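Local coordinates for histidine kinase (Methanosarcina mazei, PDB 3LI9), which is probably a membrane-bound sensor histidine kinase that autophosphorylates on histidine using ATP, seen here as its extracellular double-PDC (Cache) sensor domain, at residues I73-F84 against R102-I110. Residues are numbered along the deposited sequence; the frame is centred on the assembly and turned at random.
Sequences IGVYLGYEPDAF and RFVPYCNKI
Arg102 and Tyr79 join residues 73-84 and 102-110 at one end of an antiparallel strand pair in the sheet of a PDC (Cache) module, whose strand axes run 168° apart. Val75 and Cys107 form its hydrogen-bonded pair, with Val75 N to Cys107 O at 2.8 Å. Followed outward, Arg102 CB lies 4.0 Å from Tyr79 O, and CG passes Pro81 CA. CD then meets Pro81 CG, and the bend at chi3 (59°) turns the guanidinium back onto the Tyr79 carbonyl. NE reaches Tyr79 O at 2.9 Å in the carbonyl plane, whereas NH2 approaches the same oxygen from above that plane. Pro81 CD lies over one guanidinium face, 3.7 Å above its centre. NH2 also has a long salt bridge to Glu80 OE2, purely electrostatic because this oxygen, hydrogen-bonded to Tyr128 OH, lies well out of the guanidinium plane; NH1 pairs with Asp123. A methionine in place of Arg102 would probably leave Tyr79 O without these two donors and Asp123 without this charge partner. Tyr79, Phe84 and Phe103 form an aromatic cluster, Phe84 and Phe103 against helix 55-67 and Tyr79 against helix 13-48, with Phe103 CD2 over the centre of the Phe84 ring. On the face bearing Tyr76 and Tyr106, Tyr76 OH bonds Asp154, Tyr106 OH bonds Asp170, and Tyr76 CD2 meets the edge of the Tyr106 ring at CD1, 3.7 Å away.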
loop_
_atom_site.group_PDB
_atom_site.type_symbol
_atom_site.label_atom_id
_atom_site.label_comp_id
_atom_site.label_asym_id
_atom_site.label_seq_id
_atom_site.Cartn_x
_atom_site.Cartn_y
_atom_site.Cartn_z
ATOM N N ILE A 73 7.137 3.467 -8.243
ATOM C CA ILE A 73 8.205 2.717 -8.834
ATOM C C ILE A 73 7.728 1.813 -10.010
ATOM O O ILE A 73 8.534 1.272 -10.735
ATOM C CB ILE A 73 8.942 1.869 -7.744
ATOM C CG1 ILE A 73 10.315 1.429 -8.233
ATOM C CG2 ILE A 73 8.070 0.634 -7.304
ATOM C CD1 ILE A 73 11.259 0.991 -7.025
ATOM N N GLY A 74 6.422 1.674 -10.155
ATOM C CA GLY A 74 5.889 0.896 -11.228
ATOM C C GLY A 74 4.501 1.416 -11.578
ATOM O O GLY A 74 3.747 1.885 -10.728
ATOM N N VAL A 75 4.163 1.291 -12.847
ATOM C CA VAL A 75 2.796 1.563 -13.311
ATOM C C VAL A 75 2.520 0.470 -14.354
ATOM O O VAL A 75 3.377 0.104 -15.171
ATOM C CB VAL A 75 2.671 2.949 -14.032
ATOM C CG1 VAL A 75 1.179 3.236 -14.538
ATOM C CG2 VAL A 75 3.105 4.078 -13.104
ATOM N N TYR A 76 1.296 -0.075 -14.276
ATOM C CA TYR A 76 1.047 -1.250 -15.105
ATOM C C TYR A 76 -0.401 -1.395 -15.523
ATOM O O TYR A 76 -1.318 -0.851 -14.891
ATOM C CB TYR A 76 1.570 -2.510 -14.436
ATOM C CG TYR A 76 1.073 -2.728 -13.005
ATOM C CD1 TYR A 76 -0.109 -3.390 -12.781
ATOM C CD2 TYR A 76 1.751 -2.143 -11.909
ATOM C CE1 TYR A 76 -0.609 -3.593 -11.459
ATOM C CE2 TYR A 76 1.277 -2.316 -10.628
ATOM C CZ TYR A 76 0.116 -3.037 -10.410
ATOM O OH TYR A 76 -0.289 -3.192 -9.112
ATOM N N LEU A 77 -0.605 -2.235 -16.567
ATOM C CA LEU A 77 -1.943 -2.604 -16.986
ATOM C C LEU A 77 -1.877 -4.149 -17.142
ATOM O O LEU A 77 -0.800 -4.712 -17.511
ATOM C CB LEU A 77 -2.201 -2.023 -18.391
ATOM C CG LEU A 77 -2.263 -0.485 -18.394
ATOM C CD1 LEU A 77 -2.267 -0.010 -19.880
ATOM C CD2 LEU A 77 -3.513 0.017 -17.678
ATOM N N GLY A 78 -2.972 -4.841 -16.804
ATOM C CA GLY A 78 -2.973 -6.294 -17.054
ATOM C C GLY A 78 -4.396 -6.616 -17.557
ATOM O O GLY A 78 -5.347 -6.264 -16.926
ATOM N N TYR A 79 -4.508 -7.239 -18.738
ATOM C CA TYR A 79 -5.819 -7.534 -19.344
ATOM C C TYR A 79 -6.112 -9.050 -19.422
ATOM O O TYR A 79 -5.212 -9.880 -19.465
ATOM C CB TYR A 79 -5.848 -7.001 -20.735
ATOM C CG TYR A 79 -6.058 -5.492 -20.786
ATOM C CD1 TYR A 79 -5.000 -4.605 -20.559
ATOM C CD2 TYR A 79 -7.344 -4.958 -21.069
ATOM C CE1 TYR A 79 -5.238 -3.201 -20.631
ATOM C CE2 TYR A 79 -7.561 -3.558 -21.135
ATOM C CZ TYR A 79 -6.499 -2.728 -20.898
ATOM O OH TYR A 79 -6.701 -1.337 -21.052
ATOM N N GLU A 80 -7.399 -9.344 -19.358
ATOM C CA GLU A 80 -7.904 -10.688 -19.684
ATOM C C GLU A 80 -7.562 -11.024 -21.114
ATOM O O GLU A 80 -7.266 -10.216 -21.971
ATOM C CB GLU A 80 -9.445 -10.671 -19.520
ATOM C CG GLU A 80 -9.946 -10.467 -18.136
ATOM C CD GLU A 80 -9.720 -11.704 -17.262
ATOM O OE1 GLU A 80 -10.529 -12.647 -17.351
ATOM O OE2 GLU A 80 -8.763 -11.728 -16.483
ATOM N N PRO A 81 -7.598 -12.320 -21.443
ATOM C CA PRO A 81 -7.302 -12.755 -22.806
ATOM C C PRO A 81 -8.142 -12.035 -23.847
ATOM O O PRO A 81 -9.370 -12.001 -23.729
ATOM C CB PRO A 81 -7.653 -14.272 -22.735
ATOM C CG PRO A 81 -7.306 -14.631 -21.364
ATOM C CD PRO A 81 -7.824 -13.431 -20.523
ATOM N N ASP A 82 -7.465 -11.424 -24.812
ATOM C CA ASP A 82 -8.004 -10.697 -25.929
ATOM C C ASP A 82 -8.841 -9.450 -25.577
ATOM O O ASP A 82 -9.445 -8.861 -26.462
ATOM C CB ASP A 82 -8.822 -11.649 -26.811
ATOM C CG ASP A 82 -7.935 -12.443 -27.746
ATOM O OD1 ASP A 82 -6.841 -11.984 -28.122
ATOM O OD2 ASP A 82 -8.318 -13.555 -28.090
ATOM N N ALA A 83 -8.754 -9.015 -24.320
ATOM C CA ALA A 83 -9.652 -7.916 -23.788
ATOM C C ALA A 83 -9.185 -6.502 -24.125
ATOM O O ALA A 83 -9.980 -5.539 -24.066
ATOM C CB ALA A 83 -10.032 -8.083 -22.300
ATOM N N PHE A 84 -7.906 -6.321 -24.487
ATOM C CA PHE A 84 -7.423 -5.011 -24.850
ATOM C C PHE A 84 -7.769 -4.694 -26.299
ATOM O O PHE A 84 -8.223 -3.580 -26.603
ATOM C CB PHE A 84 -5.875 -4.915 -24.709
ATOM C CG PHE A 84 -5.331 -3.557 -25.106
ATOM C CD1 PHE A 84 -5.555 -2.448 -24.229
ATOM C CD2 PHE A 84 -4.589 -3.383 -26.247
ATOM C CE1 PHE A 84 -5.102 -1.187 -24.594
ATOM C CE2 PHE A 84 -4.064 -2.137 -26.635
ATOM C CZ PHE A 84 -4.310 -1.039 -25.771
ATOM N N ARG A 102 -1.066 -11.721 -23.949
ATOM C CA ARG A 102 -2.010 -10.853 -23.175
ATOM C C ARG A 102 -1.336 -9.494 -22.968
ATOM O O ARG A 102 -0.084 -9.457 -22.857
ATOM C CB ARG A 102 -2.390 -11.424 -21.813
ATOM C CG ARG A 102 -3.317 -12.673 -21.964
ATOM C CD ARG A 102 -3.623 -13.420 -20.692
ATOM N NE ARG A 102 -4.291 -12.595 -19.671
ATOM C CZ ARG A 102 -4.684 -13.062 -18.523
ATOM N NH1 ARG A 102 -4.513 -14.382 -18.320
ATOM N NH2 ARG A 102 -5.218 -12.264 -17.575
ATOM N N PHE A 103 -2.106 -8.414 -22.961
ATOM C CA PHE A 103 -1.479 -7.081 -22.675
ATOM C C PHE A 103 -1.293 -6.933 -21.184
ATOM O O PHE A 103 -2.234 -6.650 -20.462
ATOM C CB PHE A 103 -2.363 -5.944 -23.225
ATOM C CG PHE A 103 -1.651 -4.629 -23.377
ATOM C CD1 PHE A 103 -0.325 -4.561 -23.834
ATOM C CD2 PHE A 103 -2.322 -3.434 -23.036
ATOM C CE1 PHE A 103 0.300 -3.369 -24.004
ATOM C CE2 PHE A 103 -1.643 -2.195 -23.185
ATOM C CZ PHE A 103 -0.332 -2.172 -23.670
ATOM N N VAL A 104 -0.033 -7.145 -20.726
ATOM C CA VAL A 104 0.298 -7.160 -19.295
ATOM C C VAL A 104 1.579 -6.336 -19.009
ATOM O O VAL A 104 2.483 -6.799 -18.297
ATOM C CB VAL A 104 0.421 -8.618 -18.747
ATOM C CG1 VAL A 104 -1.030 -9.279 -18.606
ATOM C CG2 VAL A 104 1.378 -9.457 -19.611
ATOM N N PRO A 105 1.665 -5.125 -19.569
ATOM C CA PRO A 105 2.948 -4.380 -19.433
ATOM C C PRO A 105 3.178 -3.852 -17.993
ATOM O O PRO A 105 2.297 -3.186 -17.424
ATOM C CB PRO A 105 2.814 -3.253 -20.459
ATOM C CG PRO A 105 1.249 -2.950 -20.459
ATOM C CD PRO A 105 0.638 -4.366 -20.317
ATOM N N TYR A 106 4.380 -4.112 -17.457
ATOM C CA TYR A 106 4.762 -3.615 -16.110
ATOM C C TYR A 106 5.910 -2.644 -16.353
ATOM O O TYR A 106 7.051 -3.068 -16.612
ATOM C CB TYR A 106 5.195 -4.796 -15.225
ATOM C CG TYR A 106 5.694 -4.373 -13.857
ATOM C CD1 TYR A 106 4.952 -3.519 -13.090
ATOM C CD2 TYR A 106 6.893 -4.874 -13.333
ATOM C CE1 TYR A 106 5.385 -3.131 -11.761
ATOM C CE2 TYR A 106 7.314 -4.493 -12.064
ATOM C CZ TYR A 106 6.525 -3.659 -11.282
ATOM O OH TYR A 106 6.938 -3.233 -10.047
ATOM N N CYS A 107 5.607 -1.347 -16.351
ATOM C CA CYS A 107 6.612 -0.304 -16.616
ATOM C C CYS A 107 7.168 0.093 -15.252
ATOM O O CYS A 107 6.417 0.528 -14.392
ATOM C CB CYS A 107 5.925 0.849 -17.333
ATOM S SG CYS A 107 7.136 2.183 -17.603
ATOM N N ASN A 108 8.463 -0.128 -15.047
ATOM C CA ASN A 108 9.038 0.061 -13.693
ATOM C C ASN A 108 10.461 0.519 -13.687
ATOM O O ASN A 108 11.170 0.390 -14.678
ATOM C CB ASN A 108 8.915 -1.258 -12.893
ATOM C CG ASN A 108 9.844 -2.337 -13.435
ATOM O OD1 ASN A 108 9.498 -3.129 -14.392
ATOM N ND2 ASN A 108 11.030 -2.348 -12.924
ATOM N N LYS A 109 10.876 1.030 -12.549
ATOM C CA LYS A 109 12.301 1.286 -12.314
ATOM C C LYS A 109 12.872 0.539 -11.110
ATOM O O LYS A 109 13.811 1.049 -10.429
ATOM C CB LYS A 109 12.523 2.814 -12.247
ATOM C CG LYS A 109 11.734 3.477 -11.250
ATOM C CD LYS A 109 11.986 5.045 -11.251
ATOM C CE LYS A 109 11.451 5.733 -12.462
ATOM N NZ LYS A 109 11.392 7.227 -12.112
ATOM N N ILE A 110 12.389 -0.672 -10.874
ATOM C CA ILE A 110 12.780 -1.515 -9.733
ATOM C C ILE A 110 14.266 -1.731 -9.717
ATOM O O ILE A 110 14.880 -1.626 -8.659
ATOM C CB ILE A 110 12.120 -2.926 -9.829
ATOM C CG1 ILE A 110 10.587 -2.909 -9.690
ATOM C CG2 ILE A 110 12.688 -3.963 -8.733
ATOM C CD1 ILE A 110 10.104 -2.525 -8.297
HETATM O O HOH W 1 -4.963 -9.105 -23.384
#